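Local atomic coordinates of extracellular solute-binding protein, family 3 (Methylophaga aminisulfidivorans MP, PDB entry 5SV6), a protein that is of unknown function but has the architecture of a periplasmic solute-binding protein and is probably connected with the methanol dehydrogenase system. Residues 46-52 against 80-86; 99-105 against 255-259; 53-57 against 194-198; 95-100 against 115-119. All coordinates share one frame; numbering follows the deposited sequence.

Contact 1 (46-52 against 80-86)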
loop_
_atom_site.group_PDB
_atom_site.type_symbol
_atom_site.label_atom_id
_atom_site.label_comp_id
_atom_site.label_asym_id
_atom_site.label_seq_id
_atom_site.Cartn_x
_atom_site.Cartn_y
_atom_site.Cartn_z
ATOM N N THR A 46 7.984 -26.532 -2.933
ATOM C CA THR A 46 7.426 -25.511 -2.044
ATOM C C THR A 46 7.616 -24.098 -2.588
ATOM O O THR A 46 8.540 -23.842 -3.352
ATOM C CB THR A 46 8.066 -25.554 -0.649
ATOM O OG1 THR A 46 9.346 -24.914 -0.696
ATOM C CG2 THR A 46 8.212 -26.987 -0.158
ATOM N N LEU A 47 6.738 -23.182 -2.184
ATOM C CA LEU A 47 6.889 -21.774 -2.541
ATOM C C LEU A 47 7.224 -20.988 -1.283
ATOM O O LEU A 47 6.375 -20.820 -0.406
ATOM C CB LEU A 47 5.599 -21.228 -3.164
ATOM C CG LEU A 47 5.682 -19.827 -3.777
ATOM C CD1 LEU A 47 6.502 -19.843 -5.068
ATOM C CD2 LEU A 47 4.289 -19.234 -4.031
ATOM N N LYS A 48 8.467 -20.536 -1.173
ATOM C CA LYS A 48 8.886 -19.799 0.014
ATOM C C LYS A 48 8.588 -18.315 -0.151
ATOM O O LYS A 48 9.236 -17.628 -0.941
ATOM C CB LYS A 48 10.372 -20.021 0.308
ATOM C CG LYS A 48 10.732 -21.473 0.578
ATOM C CD LYS A 48 12.224 -21.630 0.856
ATOM C CE LYS A 48 12.599 -21.009 2.195
ATOM N NZ LYS A 48 13.957 -21.437 2.665
ATOM N N VAL A 49 7.605 -17.835 0.603
ATOM C CA VAL A 49 7.136 -16.458 0.482
ATOM C C VAL A 49 7.633 -15.617 1.650
ATOM O O VAL A 49 7.336 -15.920 2.811
ATOM C CB VAL A 49 5.596 -16.412 0.433
ATOM C CG1 VAL A 49 5.074 -14.966 0.510
ATOM C CG2 VAL A 49 5.077 -17.138 -0.815
ATOM N N CYS A 50 8.400 -14.576 1.334
ATOM C CA CYS A 50 8.837 -13.589 2.315
ATOM C C CYS A 50 7.614 -12.778 2.750
ATOM O O CYS A 50 6.937 -12.193 1.905
ATOM C CB CYS A 50 9.877 -12.631 1.703
ATOM S SG CYS A 50 11.220 -13.378 0.697
ATOM N N ALA A 51 7.320 -12.737 4.049
ATOM C CA ALA A 51 6.163 -11.961 4.524
ATOM C C ALA A 51 6.370 -11.344 5.889
ATOM O O ALA A 51 7.107 -11.875 6.727
ATOM C CB ALA A 51 4.874 -12.813 4.518
ATOM N N ALA A 52 5.697 -10.219 6.110
ATOM C CA ALA A 52 5.830 -9.480 7.354
ATOM C C ALA A 52 4.921 -10.082 8.417
ATOM O O ALA A 52 3.759 -10.383 8.164
ATOM C CB ALA A 52 5.491 -8.005 7.134
ATOM N N ARG A 80 2.291 -26.041 -5.359
ATOM C CA ARG A 80 3.380 -26.073 -4.395
ATOM C C ARG A 80 2.865 -25.950 -2.968
ATOM O O ARG A 80 1.794 -25.393 -2.728
ATOM C CB ARG A 80 4.366 -24.943 -4.676
ATOM C CG ARG A 80 5.097 -25.068 -6.000
ATOM C CD ARG A 80 5.927 -23.831 -6.219
ATOM N NE ARG A 80 6.750 -23.888 -7.418
ATOM C CZ ARG A 80 8.064 -23.717 -7.416
ATOM N NH1 ARG A 80 8.704 -23.493 -6.274
ATOM N NH2 ARG A 80 8.736 -23.771 -8.551
ATOM N N GLU A 81 3.640 -26.457 -2.021
ATOM C CA GLU A 81 3.327 -26.238 -0.623
ATOM C C GLU A 81 3.813 -24.853 -0.206
ATOM O O GLU A 81 4.977 -24.513 -0.399
ATOM C CB GLU A 81 3.970 -27.303 0.259
ATOM C CG GLU A 81 3.877 -26.962 1.731
ATOM C CD GLU A 81 4.221 -28.131 2.622
ATOM O OE1 GLU A 81 5.104 -28.929 2.240
ATOM O OE2 GLU A 81 3.589 -28.249 3.699
ATOM N N LEU A 82 2.913 -24.063 0.366
ATOM C CA LEU A 82 3.242 -22.714 0.797
ATOM C C LEU A 82 4.051 -22.718 2.090
ATOM O O LEU A 82 3.670 -23.340 3.085
ATOM C CB LEU A 82 1.961 -21.886 0.944
ATOM C CG LEU A 82 2.056 -20.503 1.581
ATOM C CD1 LEU A 82 3.013 -19.587 0.818
ATOM C CD2 LEU A 82 0.672 -19.893 1.682
ATOM N N GLU A 83 5.196 -22.047 2.050
ATOM C CA GLU A 83 6.033 -21.874 3.225
ATOM C C GLU A 83 6.288 -20.377 3.414
ATOM O O GLU A 83 6.974 -19.753 2.604
ATOM C CB GLU A 83 7.366 -22.618 3.029
ATOM C CG GLU A 83 8.386 -22.415 4.134
ATOM C CD GLU A 83 9.692 -23.159 3.878
ATOM O OE1 GLU A 83 9.701 -24.107 3.060
ATOM O OE2 GLU A 83 10.716 -22.785 4.488
ATOM N N PHE A 84 5.743 -19.799 4.475
ATOM C CA PHE A 84 6.060 -18.418 4.801
ATOM C C PHE A 84 7.391 -18.294 5.517
ATOM O O PHE A 84 7.717 -19.102 6.382
ATOM C CB PHE A 84 4.985 -17.811 5.689
ATOM C CG PHE A 84 3.723 -17.474 4.971
ATOM C CD1 PHE A 84 3.678 -16.405 4.081
ATOM C CD2 PHE A 84 2.566 -18.192 5.207
ATOM C CE1 PHE A 84 2.511 -16.087 3.430
ATOM C CE2 PHE A 84 1.389 -17.866 4.565
ATOM C CZ PHE A 84 1.365 -16.815 3.662
ATOM N N VAL A 85 8.148 -17.262 5.158
ATOM C CA VAL A 85 9.339 -16.885 5.893
ATOM C C VAL A 85 9.053 -15.521 6.477
ATOM O O VAL A 85 8.954 -14.537 5.751
ATOM C CB VAL A 85 10.575 -16.817 4.978
ATOM C CG1 VAL A 85 11.763 -16.240 5.721
ATOM C CG2 VAL A 85 10.893 -18.192 4.422
ATOM N N TRP A 86 8.892 -15.475 7.793
ATOM C CA TRP A 86 8.390 -14.283 8.472
ATOM C C TRP A 86 9.498 -13.319 8.844
ATOM O O TRP A 86 10.562 -13.733 9.312
ATOM C CB TRP A 86 7.576 -14.677 9.725
ATOM C CG TRP A 86 6.410 -15.583 9.414
ATOM C CD1 TRP A 86 6.328 -16.932 9.633
ATOM C CD2 TRP A 86 5.163 -15.197 8.822
ATOM N NE1 TRP A 86 5.106 -17.407 9.212
ATOM C CE2 TRP A 86 4.373 -16.360 8.709
ATOM C CE3 TRP A 86 4.640 -13.978 8.375
ATOM C CZ2 TRP A 86 3.090 -16.342 8.160
ATOM C CZ3 TRP A 86 3.369 -13.958 7.831
ATOM C CH2 TRP A 86 2.603 -15.135 7.727
#

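Contact 2 (99-105 against 255-259)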
loop_
_atom_site.group_PDB
_atom_site.type_symbol
_atom_site.label_atom_id
_atom_site.label_comp_id
_atom_site.label_asym_id
_atom_site.label_seq_id
_atom_site.Cartn_x
_atom_site.Cartn_y
_atom_site.Cartn_z
ATOM N N LEU A 99 14.508 -11.439 0.533
ATOM C CA LEU A 99 14.560 -11.939 -0.849
ATOM C C LEU A 99 15.967 -11.869 -1.435
ATOM O O LEU A 99 16.501 -12.866 -1.916
ATOM C CB LEU A 99 13.607 -11.142 -1.737
ATOM C CG LEU A 99 13.523 -11.532 -3.209
ATOM C CD1 LEU A 99 12.882 -12.901 -3.365
ATOM C CD2 LEU A 99 12.758 -10.487 -3.974
ATOM N N LEU A 100 16.569 -10.686 -1.401
ATOM C CA LEU A 100 17.886 -10.501 -2.018
ATOM C C LEU A 100 19.014 -11.166 -1.236
ATOM O O LEU A 100 20.163 -11.179 -1.687
ATOM C CB LEU A 100 18.182 -9.012 -2.214
ATOM C CG LEU A 100 17.261 -8.280 -3.192
ATOM C CD1 LEU A 100 17.601 -6.786 -3.271
ATOM C CD2 LEU A 100 17.322 -8.942 -4.572
ATOM N N LYS A 101 18.686 -11.707 -0.064
ATOM C CA LYS A 101 19.653 -12.426 0.765
ATOM C C LYS A 101 19.354 -13.918 0.786
ATOM O O LYS A 101 19.871 -14.662 1.634
ATOM C CB LYS A 101 19.663 -11.867 2.192
ATOM C CG LYS A 101 20.219 -10.453 2.271
ATOM C CD LYS A 101 20.471 -10.052 3.718
ATOM C CE LYS A 101 21.294 -8.769 3.811
ATOM N NZ LYS A 101 20.512 -7.543 3.488
ATOM N N ASN A 102 18.507 -14.344 -0.150
ATOM C CA ASN A 102 18.215 -15.762 -0.355
ATOM C C ASN A 102 17.527 -16.474 0.811
ATOM O O ASN A 102 17.663 -17.686 0.962
ATOM C CB ASN A 102 19.483 -16.524 -0.766
ATOM C CG ASN A 102 20.043 -16.042 -2.087
ATOM O OD1 ASN A 102 19.552 -16.418 -3.153
ATOM N ND2 ASN A 102 21.074 -15.206 -2.024
ATOM N N GLN A 103 16.778 -15.733 1.622
ATOM C CA GLN A 103 16.062 -16.321 2.755
ATOM C C GLN A 103 14.694 -16.831 2.332
ATOM O O GLN A 103 14.021 -17.541 3.077
ATOM C CB GLN A 103 15.881 -15.284 3.863
ATOM C CG GLN A 103 17.166 -14.709 4.405
ATOM C CD GLN A 103 18.030 -15.750 5.064
ATOM O OE1 GLN A 103 19.085 -16.120 4.541
ATOM N NE2 GLN A 103 17.592 -16.235 6.222
ATOM N N CYS A 104 14.289 -16.438 1.134
ATOM C CA CYS A 104 13.001 -16.798 0.559
ATOM C C CYS A 104 13.010 -16.279 -0.871
ATOM O O CYS A 104 13.944 -15.575 -1.275
ATOM C CB CYS A 104 11.822 -16.230 1.364
ATOM S SG CYS A 104 12.079 -14.593 2.079
ATOM N N ASP A 105 11.978 -16.630 -1.625
ATOM C CA ASP A 105 12.043 -16.562 -3.075
ATOM C C ASP A 105 11.025 -15.643 -3.708
ATOM O O ASP A 105 11.166 -15.281 -4.860
ATOM C CB ASP A 105 11.880 -17.966 -3.651
ATOM C CG ASP A 105 12.955 -18.908 -3.160
ATOM O OD1 ASP A 105 14.074 -18.426 -2.856
ATOM O OD2 ASP A 105 12.675 -20.115 -3.055
ATOM N N ILE A 255 4.267 -9.421 -8.331
ATOM C CA ILE A 255 5.068 -10.328 -7.504
ATOM C C ILE A 255 6.531 -10.057 -7.822
ATOM O O ILE A 255 6.850 -9.770 -8.974
ATOM C CB ILE A 255 4.784 -11.805 -7.875
ATOM C CG1 ILE A 255 3.289 -12.135 -7.778
ATOM C CG2 ILE A 255 5.609 -12.744 -7.022
ATOM C CD1 ILE A 255 2.710 -12.016 -6.394
ATOM N N ALA A 256 7.421 -10.161 -6.832
ATOM C CA ALA A 256 8.855 -9.995 -7.083
ATOM C C ALA A 256 9.625 -11.263 -6.755
ATOM O O ALA A 256 9.335 -11.938 -5.760
ATOM C CB ALA A 256 9.416 -8.828 -6.270
ATOM N N VAL A 257 10.606 -11.584 -7.598
ATOM C CA VAL A 257 11.589 -12.625 -7.292
ATOM C C VAL A 257 12.969 -12.041 -7.601
ATOM O O VAL A 257 13.060 -10.983 -8.215
ATOM C CB VAL A 257 11.363 -13.894 -8.152
ATOM C CG1 VAL A 257 9.925 -14.388 -8.021
ATOM C CG2 VAL A 257 11.678 -13.614 -9.616
ATOM N N ARG A 258 14.044 -12.711 -7.186
ATOM C CA ARG A 258 15.388 -12.265 -7.578
ATOM C C ARG A 258 15.525 -12.214 -9.101
ATOM O O ARG A 258 14.906 -13.003 -9.804
ATOM C CB ARG A 258 16.465 -13.178 -6.993
ATOM C CG ARG A 258 16.587 -13.102 -5.465
ATOM C CD ARG A 258 17.601 -14.128 -4.987
ATOM N NE ARG A 258 17.107 -15.488 -5.192
ATOM C CZ ARG A 258 16.279 -16.103 -4.356
ATOM N NH1 ARG A 258 15.851 -15.472 -3.273
ATOM N NH2 ARG A 258 15.869 -17.338 -4.607
ATOM N N SER A 259 16.338 -11.288 -9.604
ATOM C CA SER A 259 16.441 -11.054 -11.049
ATOM C C SER A 259 16.872 -12.291 -11.847
ATOM O O SER A 259 16.497 -12.462 -13.010
ATOM C CB SER A 259 17.397 -9.890 -11.325
ATOM O OG SER A 259 17.694 -9.806 -12.704
HETATM O O HOH W 1 13.655 -15.297 -6.027
#

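Contact 3 (53-57 against 194-198)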
loop_
_atom_site.group_PDB
_atom_site.type_symbol
_atom_site.label_atom_id
_atom_site.label_comp_id
_atom_site.label_asym_id
_atom_site.label_seq_id
_atom_site.Cartn_x
_atom_site.Cartn_y
_atom_site.Cartn_z
ATOM N N SER A 53 5.447 -10.253 9.621
ATOM C CA SER A 53 4.644 -10.868 10.669
ATOM C C SER A 53 3.655 -9.885 11.324
ATOM O O SER A 53 2.801 -10.292 12.098
ATOM C CB SER A 53 5.545 -11.538 11.706
ATOM O OG SER A 53 6.291 -10.567 12.412
ATOM N N ASP A 54 3.756 -8.600 11.002
ATOM C CA ASP A 54 2.883 -7.602 11.628
ATOM C C ASP A 54 2.714 -6.387 10.730
ATOM O O ASP A 54 3.212 -5.303 11.043
ATOM C CB ASP A 54 3.443 -7.157 12.987
ATOM C CG ASP A 54 2.422 -6.369 13.816
ATOM O OD1 ASP A 54 1.205 -6.595 13.641
ATOM O OD2 ASP A 54 2.836 -5.526 14.643
ATOM N N GLU A 55 2.043 -6.563 9.596
ATOM C CA GLU A 55 1.814 -5.423 8.709
ATOM C C GLU A 55 0.444 -5.503 8.036
ATOM O O GLU A 55 0.339 -5.620 6.820
ATOM C CB GLU A 55 2.938 -5.267 7.675
ATOM C CG GLU A 55 2.761 -4.040 6.776
ATOM C CD GLU A 55 3.997 -3.185 6.633
ATOM O OE1 GLU A 55 4.942 -3.333 7.441
ATOM O OE2 GLU A 55 4.006 -2.349 5.700
HETATM N N MSE A 56 -0.603 -5.466 8.849
HETATM C CA MSE A 56 -1.958 -5.452 8.335
HETATM C C MSE A 56 -2.159 -4.137 7.587
HETATM O O MSE A 56 -1.531 -3.129 7.927
HETATM C CB MSE A 56 -2.963 -5.613 9.485
HETATM C CG MSE A 56 -2.930 -6.989 10.114
HETATM SE SE MSE A 56 -3.345 -8.382 8.810
HETATM C CE MSE A 56 -5.298 -8.362 8.875
ATOM N N PRO A 57 -3.027 -4.137 6.565
ATOM C CA PRO A 57 -3.883 -5.270 6.179
ATOM C C PRO A 57 -3.214 -6.238 5.194
ATOM O O PRO A 57 -3.856 -7.191 4.767
ATOM C CB PRO A 57 -5.086 -4.581 5.524
ATOM C CG PRO A 57 -4.473 -3.358 4.859
ATOM C CD PRO A 57 -3.306 -2.933 5.754
ATOM N N ARG A 194 6.797 -0.245 13.291
ATOM C CA ARG A 194 5.568 -0.767 12.692
ATOM C C ARG A 194 4.751 0.292 11.929
ATOM O O ARG A 194 4.702 1.460 12.326
ATOM C CB ARG A 194 4.715 -1.526 13.724
ATOM C CG ARG A 194 4.218 -0.701 14.907
ATOM C CD ARG A 194 3.450 -1.585 15.897
ATOM N NE ARG A 194 2.551 -2.538 15.236
ATOM C CZ ARG A 194 1.245 -2.349 15.045
ATOM N NH1 ARG A 194 0.656 -1.235 15.461
ATOM N NH2 ARG A 194 0.519 -3.278 14.437
ATOM N N TYR A 195 4.140 -0.146 10.826
ATOM C CA TYR A 195 3.308 0.679 9.951
ATOM C C TYR A 195 1.850 0.360 10.245
ATOM O O TYR A 195 1.422 -0.775 10.017
ATOM C CB TYR A 195 3.533 0.264 8.489
ATOM C CG TYR A 195 4.491 1.086 7.651
ATOM C CD1 TYR A 195 5.840 0.748 7.572
ATOM C CD2 TYR A 195 4.034 2.155 6.884
ATOM C CE1 TYR A 195 6.722 1.476 6.778
ATOM C CE2 TYR A 195 4.903 2.888 6.088
ATOM C CZ TYR A 195 6.251 2.545 6.042
ATOM O OH TYR A 195 7.128 3.269 5.261
ATOM N N ALA A 196 1.075 1.336 10.714
ATOM C CA ALA A 196 -0.347 1.093 10.972
ATOM C C ALA A 196 -1.275 2.100 10.281
ATOM O O ALA A 196 -1.642 3.119 10.868
ATOM C CB ALA A 196 -0.626 1.055 12.485
ATOM N N PRO A 197 -1.675 1.810 9.031
ATOM C CA PRO A 197 -2.559 2.729 8.297
ATOM C C PRO A 197 -3.959 2.888 8.904
ATOM O O PRO A 197 -4.632 3.893 8.634
ATOM C CB PRO A 197 -2.649 2.087 6.907
ATOM C CG PRO A 197 -2.327 0.642 7.137
ATOM C CD PRO A 197 -1.286 0.649 8.211
ATOM N N ASP A 198 -4.405 1.909 9.689
ATOM C CA ASP A 198 -5.689 2.024 10.380
ATOM C C ASP A 198 -5.728 3.231 11.333
ATOM O O ASP A 198 -6.782 3.813 11.576
ATOM C CB ASP A 198 -5.991 0.742 11.146
ATOM C CG ASP A 198 -4.944 0.432 12.188
ATOM O OD1 ASP A 198 -3.765 0.261 11.811
ATOM O OD2 ASP A 198 -5.298 0.368 13.386
HETATM O O HOH W 2 4.593 -2.807 10.061
HETATM O O HOH W 3 -0.800 -2.519 10.227
#

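Contact 4 (95-100 against 115-119)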
loop_
_atom_site.group_PDB
_atom_site.type_symbol
_atom_site.label_atom_id
_atom_site.label_comp_id
_atom_site.label_asym_id
_atom_site.label_seq_id
_atom_site.Cartn_x
_atom_site.Cartn_y
_atom_site.Cartn_z
ATOM N N VAL A 95 12.311 -7.050 0.577
ATOM C CA VAL A 95 13.122 -7.229 -0.613
ATOM C C VAL A 95 14.607 -7.267 -0.253
ATOM O O VAL A 95 15.322 -8.185 -0.632
ATOM C CB VAL A 95 12.852 -6.115 -1.640
ATOM C CG1 VAL A 95 13.953 -6.086 -2.709
ATOM C CG2 VAL A 95 11.469 -6.297 -2.273
ATOM N N THR A 96 15.063 -6.275 0.502
ATOM C CA THR A 96 16.492 -6.124 0.755
ATOM C C THR A 96 17.046 -7.041 1.834
ATOM O O THR A 96 18.207 -7.448 1.762
ATOM C CB THR A 96 16.835 -4.673 1.128
ATOM O OG1 THR A 96 16.017 -4.262 2.230
ATOM C CG2 THR A 96 16.566 -3.759 -0.043
ATOM N N GLU A 97 16.236 -7.373 2.833
ATOM C CA GLU A 97 16.741 -8.169 3.950
ATOM C C GLU A 97 16.402 -9.656 3.860
ATOM O O GLU A 97 16.997 -10.477 4.545
ATOM C CB GLU A 97 16.285 -7.568 5.283
ATOM C CG GLU A 97 16.619 -6.079 5.399
ATOM C CD GLU A 97 16.845 -5.630 6.827
ATOM O OE1 GLU A 97 17.734 -6.198 7.496
ATOM O OE2 GLU A 97 16.139 -4.704 7.283
ATOM N N LYS A 98 15.447 -10.010 3.009
ATOM C CA LYS A 98 15.052 -11.403 2.902
ATOM C C LYS A 98 15.263 -11.965 1.495
ATOM O O LYS A 98 16.092 -12.868 1.293
ATOM C CB LYS A 98 13.595 -11.577 3.353
ATOM C CG LYS A 98 13.403 -11.548 4.870
ATOM C CD LYS A 98 14.117 -12.736 5.513
ATOM C CE LYS A 98 13.701 -12.960 6.962
ATOM N NZ LYS A 98 14.270 -11.922 7.858
ATOM N N LEU A 99 14.508 -11.439 0.533
ATOM C CA LEU A 99 14.560 -11.939 -0.849
ATOM C C LEU A 99 15.967 -11.869 -1.435
ATOM O O LEU A 99 16.501 -12.866 -1.916
ATOM C CB LEU A 99 13.607 -11.142 -1.737
ATOM C CG LEU A 99 13.523 -11.532 -3.209
ATOM C CD1 LEU A 99 12.882 -12.901 -3.365
ATOM C CD2 LEU A 99 12.758 -10.487 -3.974
ATOM N N LEU A 100 16.569 -10.686 -1.401
ATOM C CA LEU A 100 17.886 -10.501 -2.018
ATOM C C LEU A 100 19.014 -11.166 -1.236
ATOM O O LEU A 100 20.163 -11.179 -1.687
ATOM C CB LEU A 100 18.182 -9.012 -2.214
ATOM C CG LEU A 100 17.261 -8.280 -3.192
ATOM C CD1 LEU A 100 17.601 -6.786 -3.271
ATOM C CD2 LEU A 100 17.322 -8.942 -4.572
ATOM N N PRO A 115 13.495 -1.807 -9.851
ATOM C CA PRO A 115 14.804 -2.105 -10.451
ATOM C C PRO A 115 15.594 -3.185 -9.725
ATOM O O PRO A 115 16.528 -3.750 -10.297
ATOM C CB PRO A 115 15.549 -0.764 -10.351
ATOM C CG PRO A 115 14.455 0.265 -10.211
ATOM C CD PRO A 115 13.409 -0.411 -9.386
ATOM N N ARG A 116 15.217 -3.470 -8.488
ATOM C CA ARG A 116 15.999 -4.328 -7.614
ATOM C C ARG A 116 15.770 -5.813 -7.862
ATOM O O ARG A 116 16.532 -6.654 -7.382
ATOM C CB ARG A 116 15.682 -4.004 -6.155
ATOM C CG ARG A 116 16.035 -2.561 -5.749
ATOM C CD ARG A 116 15.475 -2.218 -4.369
ATOM N NE ARG A 116 14.030 -2.423 -4.309
ATOM C CZ ARG A 116 13.333 -2.518 -3.183
ATOM N NH1 ARG A 116 13.947 -2.434 -2.016
ATOM N NH2 ARG A 116 12.023 -2.711 -3.222
ATOM N N VAL A 117 14.709 -6.122 -8.597
ATOM C CA VAL A 117 14.195 -7.485 -8.679
ATOM C C VAL A 117 13.611 -7.729 -10.060
ATOM O O VAL A 117 13.510 -6.800 -10.865
ATOM C CB VAL A 117 13.078 -7.702 -7.620
ATOM C CG1 VAL A 117 13.653 -7.719 -6.210
ATOM C CG2 VAL A 117 12.002 -6.622 -7.740
ATOM N N ALA A 118 13.243 -8.975 -10.358
ATOM C CA ALA A 118 12.377 -9.212 -11.511
ATOM C C ALA A 118 10.925 -9.135 -11.042
ATOM O O ALA A 118 10.593 -9.615 -9.950
ATOM C CB ALA A 118 12.674 -10.571 -12.158
ATOM N N THR A 119 10.059 -8.528 -11.849
ATOM C CA THR A 119 8.664 -8.375 -11.460
ATOM C C THR A 119 7.746 -9.112 -12.435
ATOM O O THR A 119 7.990 -9.143 -13.640
ATOM C CB THR A 119 8.229 -6.893 -11.368
ATOM O OG1 THR A 119 8.679 -6.195 -12.532
ATOM C CG2 THR A 119 8.821 -6.232 -10.131
HETATM O O HOH W 4 13.309 -3.859 0.877
#

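Contact 1 (46-52 against 80-86)
Phe84, which Val49 and Ala51 touch along its CE1-CD1 flank, has Leu82 CD1 over the centre of one ring face and Trp86 CH2 nearer the rim of the other. The Trp86 ring takes Phe84 CB on a face and Ala52 O at its edge. Ala51 CB lies 3.8 Å from Phe84 CD1, and Val49 CG2 packs 3.6 Å from Leu82 CD1, completing an apolar face to which helix 66-77 adds Ala71 and Ala75. On the other face Lys48 and Glu83 run side by side, their salt bridge long, 4.0 Å from NZ to OE2. Between the faces Leu47 bonds to Glu81 and Glu83, Val49 to Glu83 and Val85 (Val85 N to Val49 O, 2.8 Å and 174°), and Ala51 N to Val85 O; helix 66-77 makes the beta-alpha-beta crossover between the parallel strands. At the start of the ladder Arg80 NH1 donates to Thr46 O at 2.9 Å, in the guanidinium plane but above the carbonyl plane, and NH2 forms a salt bridge with Glu267. With an alanine here, Thr46 O is likely to lose this donor and Glu267 its cationic mate. Backbone hydrogen bonds and apolar packing thus carry most of the contact.

Contact 2 (99-105 against 255-259)
Leu99 O is gripped by two donors, Arg258 NH1 at 3.0 Å and, from within its own turn, Asn102 N at 3.1 Å. Arg258 NH1 also donates a hydrogen bond to Cys104 O at 2.8 Å, while Arg258 NH2 reaches Asp105 OD1 at 2.7 Å in a nearly straight salt bridge (174°). All three acceptors lie close to the guanidinium plane, yet the carboxylate is turned 79° against it, and Asp105 OD1 is met from above its own plane. Asn102 OD1 comes over one guanidinium face, 3.3 Å from Arg258 NE but at too poor an angle for a bond. Over the centre of the opposite face sits a water, which donates to Asp105 O and accepts from Arg258 N. The bend of the arginine at chi3 (-68°) folds its head back onto the turn, while Arg258 CG lies 4.1 Å from Leu99 CG. NH2 has a second carboxylate in Asp261, so two negative charges probably share this head. A leucine in place of Arg258 would probably leave Asp105 without its cationic mate and the Cys104 carbonyl without this donor. The turn itself closes helix 94-99 with a Schellman motif, Asn102 at positive phi being its C-prime residue. From there the chain enters strand 106-111, antiparallel to 247-257; that returning strand set beside the third strand of a parallel run is the lobe topology of type II periplasmic binding proteins.

Contact 3 (53-57 against 194-198)
Arg194 reaches out to Asp54 along a chain that leaves CB with CG tucked between the backbone N and the carbonyl carbon (chi1 62°) and then bends at chi3. Arg194 CD comes within 4.2 Å of Asp54 OD2. Beyond it Arg194 NE donates to Asp54 OD2 at 3.1 Å and NH2 to the same OD2 at 3.2 Å, so one side of the guanidinium clasps a single carboxylate atom. Both nitrogens come from the same face of the carboxylate plane, on the syn side, and the two flat groups are only 23° apart. A further bond from NH2 to Asp54 OD1 is weak. Two waters carry the next layer. One donates to Asp54 O and to Glu55 OE1 and accepts from Tyr195 N at 2.8 Å; the other spans Met56 O and Tyr195 O. Glu55 lies alongside Tyr195, its OE2 3.9 Å from the tyrosine CB, while its OE1 also accepts from Ala91 N. Further along the chain, Pro57, after a cis peptide bond, sets CD 4.0 Å from Pro197 CG. The two segments probably belong to facing lobes, as expected across the cleft of a periplasmic binding protein. Around them, strand 54-55 pairs with 59-60 in a small antiparallel sheet, segment 194-198 leads into helix 197-206, and helix 216-224 packs Arg221 and Tyr222 against the selenomethionine Met56.

Contact 4 (95-100 against 115-119)
Val95 spreads over one face of the Arg116 guanidinium, with CG1 above its centre and 3.7 Å from CZ, while CG2 reaches toward NH2 at 3.8 Å. Thr96 CG2 comes to Arg116 NH1 at 3.5 Å. The arginine gets there by bending at chi3 (-56°), which brings its flat head across the helix surface; its NH2 is paired with Asp114 in a salt bridge, so the overlap with valine is plain van der Waals contact beside a charge that is probably largely balanced by Asp114. A water links the two sides, accepting from Thr96 N at 3.0 Å and from Arg116 NH1. Helix 94-99 covers one side of the lobe's sheet here: Val95 leans on Val110 and Leu99 on Val107, both of strand 106-111, and Val117 rests on Ala256 of strand 247-257. Val117 CG1 sits anti to its carbonyl carbon (chi1 -70°), which puts it against three side chains of 95-100. The closest to Val117 CG1 is Leu99 CD2 at 3.7 Å, then Val95 CG1 at 3.9 Å, and Leu100 CD2 lies somewhat farther off. Leu100 CD2 also lies 3.7 Å from Arg116 O. Residues 95-99 form a wider pi-type turn, with Leu100 N donating to Val95 O, and this turn carries both Val95 and Leu100 on the side that meets 115-119.

How the contacts relate
Contacts 1, 2 and 4 lie in one lobe and reach the same mixed sheet, whereas the centre of contact 3 lies about 19 to 22 Å from theirs, though Trp86 of contact 1 packs on its Ser53. Contacts 2 and 4 nearly coincide, with centres about 5 Å apart; they share Leu99 and Leu100, and their strands 247-257 and 118-133 are neighbours. Contact 1 joins contact 2 through the Cys50-Cys104 disulfide, which ties strand 47-52 to the loop that follows helix 94-99, just ahead of strand 106-111. Along the chain, contact 1 closes before contacts 2 and 4 open, and contact 4 is nested inside the long loop closed by contact 3. Strand 47-52 is followed by segment 53-57, at what is probably the interlobe cleft.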